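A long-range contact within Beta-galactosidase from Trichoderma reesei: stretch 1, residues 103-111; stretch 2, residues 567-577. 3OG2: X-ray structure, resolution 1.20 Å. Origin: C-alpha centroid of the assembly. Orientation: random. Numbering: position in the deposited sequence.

Stretch 1 (103-111) AATKAGIYL
Stretch 2, residues 567-577: GKQSAYGSSLM

The end of a helix packs against a short 3-10 segment more than 460 residues away, joined by one direct hydrogen bond, stacked tyrosines and two bridging waters, with 464 Å² buried over both sides. Residues 103-107 are helical; Gly108 (phi/psi 76/44) ends the helix in a Schellman motif, with Ile109 N bonded to Ala104 O (2.9 Å) and Gly108 N to Thr105 O (3.2 Å), and strand 110-111 follows. In the second stretch, a type I turn from Gly567 to Ser570 runs into a short 3-10 segment that includes Ala571 and Tyr572. Gly108 CA lies 4.2 Å from Tyr572 CA, and Thr105 CA 6.7 Å from Gln569 CA, so both chains advance the same way.

Tyr572 (chi1 -64°, m; chi2 89°) is the centrepiece, burying 118 Å². One face of its ring lies against Gly108, with Gly108 CA 3.6 Å from the Tyr572 ring centroid and 9° off its normal, a CH-pi contact. Tyr572 OH donates to Ile109 O at 2.7 Å. Tyr110 (chi1 -68°, m; chi2 -64°) forms an offset stack with Tyr572, centroids 4.3 Å apart and planes at 26°; Leu576 CD2 meets its edge, 3.7 Å from Tyr110 CE2.

Glycine suits position 108 twice over: its phi is positive, and an ideal CB on Gly108 would lie 2.2 Å from Ala571 O. Gly108 CA instead makes a CA-H...O contact with Ala571 O at 3.6 Å. The small Ala571 side chain points toward the helix end, Ala571 CB 3.2 Å from Lys106 O and 3.4 Å from Gly108 N.

Thr105 (chi1 -65°, m) offers both methyl and hydroxyl: Thr105 CG2 packs 3.6 Å from Lys568 O, while water 1 joins Thr105 OG1 (2.7 Å), Gln569 OE1 (3.0 Å) and Tyr572 OH (2.9 Å), donating to the latter two. Water 2 donates to Thr105 O (2.8 Å) and Lys568 O (2.7 Å) and accepts from Ala571 N (2.9 Å).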

# COMPACT_ATOMS: atom_id res chain seq x y z
N ALA A 103 -17.32 0.87 -3.18
CA ALA A 103 -16.48 0.57 -4.33
C ALA A 103 -16.15 -0.93 -4.38
O ALA A 103 -16.05 -1.50 -5.45
CB ALA A 103 -15.18 1.37 -4.29
N ALA A 104 -15.95 -1.56 -3.23
CA ALA A 104 -15.67 -3.01 -3.22
C ALA A 104 -16.85 -3.76 -3.83
O ALA A 104 -16.69 -4.63 -4.69
CB ALA A 104 -15.41 -3.51 -1.78
N THR A 105 -18.05 -3.39 -3.36
CA THR A 105 -19.26 -4.05 -3.95
C THR A 105 -19.34 -3.79 -5.45
O THR A 105 -19.63 -4.73 -6.20
CB THR A 105 -20.51 -3.54 -3.24
OG1 THR A 105 -20.46 -3.94 -1.87
CG2 THR A 105 -21.79 -4.06 -3.91
N LYS A 106 -19.07 -2.57 -5.88
CA LYS A 106 -19.18 -2.26 -7.31
C LYS A 106 -18.13 -2.98 -8.16
O LYS A 106 -18.43 -3.28 -9.31
CB LYS A 106 -19.03 -0.73 -7.48
CG LYS A 106 -19.43 -0.26 -8.88
CD LYS A 106 -19.71 1.25 -8.94
CE LYS A 106 -20.13 1.64 -10.36
NZ LYS A 106 -19.52 0.77 -11.43
N ALA A 107 -16.97 -3.25 -7.56
CA ALA A 107 -15.89 -3.93 -8.28
C ALA A 107 -16.03 -5.42 -8.20
O ALA A 107 -15.34 -6.13 -8.92
CB ALA A 107 -14.54 -3.53 -7.72
N GLY A 108 -16.85 -5.94 -7.29
CA GLY A 108 -16.92 -7.36 -7.06
C GLY A 108 -15.73 -7.89 -6.26
O GLY A 108 -15.23 -8.97 -6.59
N ILE A 109 -15.34 -7.19 -5.23
CA ILE A 109 -14.22 -7.52 -4.34
C ILE A 109 -14.74 -7.71 -2.94
O ILE A 109 -15.59 -6.92 -2.48
CB ILE A 109 -13.17 -6.37 -4.42
CG1 ILE A 109 -12.49 -6.39 -5.79
CG2 ILE A 109 -12.19 -6.35 -3.23
CD1 ILE A 109 -11.57 -7.58 -5.97
N TYR A 110 -14.25 -8.75 -2.26
CA TYR A 110 -14.55 -8.95 -0.84
C TYR A 110 -13.44 -8.30 -0.01
O TYR A 110 -12.38 -7.95 -0.54
CB TYR A 110 -14.68 -10.44 -0.53
CG TYR A 110 -15.89 -11.07 -1.16
CD1 TYR A 110 -17.15 -10.64 -0.76
CD2 TYR A 110 -15.79 -12.09 -2.09
CE1 TYR A 110 -18.34 -11.22 -1.30
CE2 TYR A 110 -16.94 -12.66 -2.62
CZ TYR A 110 -18.17 -12.23 -2.21
OH TYR A 110 -19.32 -12.80 -2.79
N LEU A 111 -13.71 -8.13 1.30
CA LEU A 111 -12.75 -7.42 2.14
C LEU A 111 -12.41 -8.18 3.42
O LEU A 111 -13.29 -8.80 4.07
CB LEU A 111 -13.35 -6.06 2.58
CG LEU A 111 -13.60 -5.05 1.44
CD1 LEU A 111 -14.32 -3.82 2.01
CD2 LEU A 111 -12.34 -4.68 0.71
N GLY A 567 -28.56 -8.06 -9.60
CA GLY A 567 -28.80 -7.58 -8.25
C GLY A 567 -27.58 -6.82 -7.71
O GLY A 567 -26.59 -6.49 -8.36
N LYS A 568 -27.69 -6.50 -6.42
CA LYS A 568 -26.70 -5.78 -5.69
C LYS A 568 -25.33 -6.45 -5.85
O LYS A 568 -24.32 -5.71 -5.88
CB LYS A 568 -26.99 -5.69 -4.17
CG LYS A 568 -25.93 -4.86 -3.43
CD LYS A 568 -26.18 -4.63 -1.97
CE LYS A 568 -24.97 -3.94 -1.32
NZ LYS A 568 -25.19 -3.68 0.11
N GLN A 569 -25.27 -7.77 -5.89
CA GLN A 569 -23.97 -8.42 -5.94
C GLN A 569 -23.57 -8.74 -7.38
O GLN A 569 -22.72 -9.62 -7.60
CB GLN A 569 -23.96 -9.71 -5.10
CG GLN A 569 -24.61 -9.56 -3.73
CD GLN A 569 -23.92 -8.50 -2.88
OE1 GLN A 569 -22.72 -8.27 -2.97
NE2 GLN A 569 -24.64 -7.83 -2.01
N SER A 570 -24.10 -8.04 -8.36
CA SER A 570 -23.88 -8.41 -9.76
C SER A 570 -22.38 -8.43 -10.12
O SER A 570 -21.96 -9.28 -10.94
CB SER A 570 -24.58 -7.42 -10.70
OG SER A 570 -24.14 -6.12 -10.50
N ALA A 571 -21.56 -7.57 -9.55
CA ALA A 571 -20.18 -7.49 -9.94
C ALA A 571 -19.39 -8.73 -9.49
O ALA A 571 -18.26 -8.94 -10.00
CB ALA A 571 -19.48 -6.28 -9.37
N TYR A 572 -19.93 -9.53 -8.59
CA TYR A 572 -19.21 -10.75 -8.16
C TYR A 572 -19.45 -11.85 -9.17
O TYR A 572 -18.88 -12.96 -8.98
CB TYR A 572 -19.67 -11.16 -6.75
CG TYR A 572 -19.32 -10.13 -5.70
CD1 TYR A 572 -20.17 -9.06 -5.37
CD2 TYR A 572 -18.08 -10.23 -5.03
CE1 TYR A 572 -19.80 -8.14 -4.42
CE2 TYR A 572 -17.70 -9.31 -4.06
CZ TYR A 572 -18.58 -8.25 -3.76
OH TYR A 572 -18.24 -7.34 -2.80
N GLY A 573 -20.19 -11.60 -10.27
CA GLY A 573 -20.23 -12.55 -11.34
C GLY A 573 -20.94 -13.84 -11.00
O GLY A 573 -21.75 -13.92 -10.06
N SER A 574 -20.64 -14.88 -11.79
CA SER A 574 -21.41 -16.13 -11.64
C SER A 574 -20.90 -17.00 -10.50
O SER A 574 -21.66 -17.83 -9.98
CB SER A 574 -21.42 -16.93 -12.92
OG SER A 574 -20.06 -17.29 -13.23
N SER A 575 -19.65 -16.80 -10.13
CA SER A 575 -18.99 -17.62 -9.09
C SER A 575 -17.64 -16.95 -8.82
O SER A 575 -17.22 -16.10 -9.62
CB SER A 575 -18.83 -19.08 -9.53
OG SER A 575 -18.10 -19.17 -10.73
N LEU A 576 -16.93 -17.33 -7.76
CA LEU A 576 -15.59 -16.79 -7.53
C LEU A 576 -14.52 -17.54 -8.32
O LEU A 576 -13.60 -16.89 -8.84
CB LEU A 576 -15.21 -16.90 -6.03
CG LEU A 576 -16.00 -15.95 -5.12
CD1 LEU A 576 -15.86 -16.31 -3.67
CD2 LEU A 576 -15.50 -14.55 -5.41
N MET A 577 -14.66 -18.88 -8.43
CA MET A 577 -13.71 -19.68 -9.18
C MET A 577 -14.35 -20.04 -10.53
O MET A 577 -15.57 -20.29 -10.59
CB MET A 577 -13.39 -20.98 -8.45
CG MET A 577 -12.83 -20.78 -7.05
SD MET A 577 -11.23 -19.97 -6.96
CE MET A 577 -10.23 -21.38 -7.53
O HOH W 1 -20.73 -6.58 -1.48
O HOH W 2 -21.97 -5.82 -7.27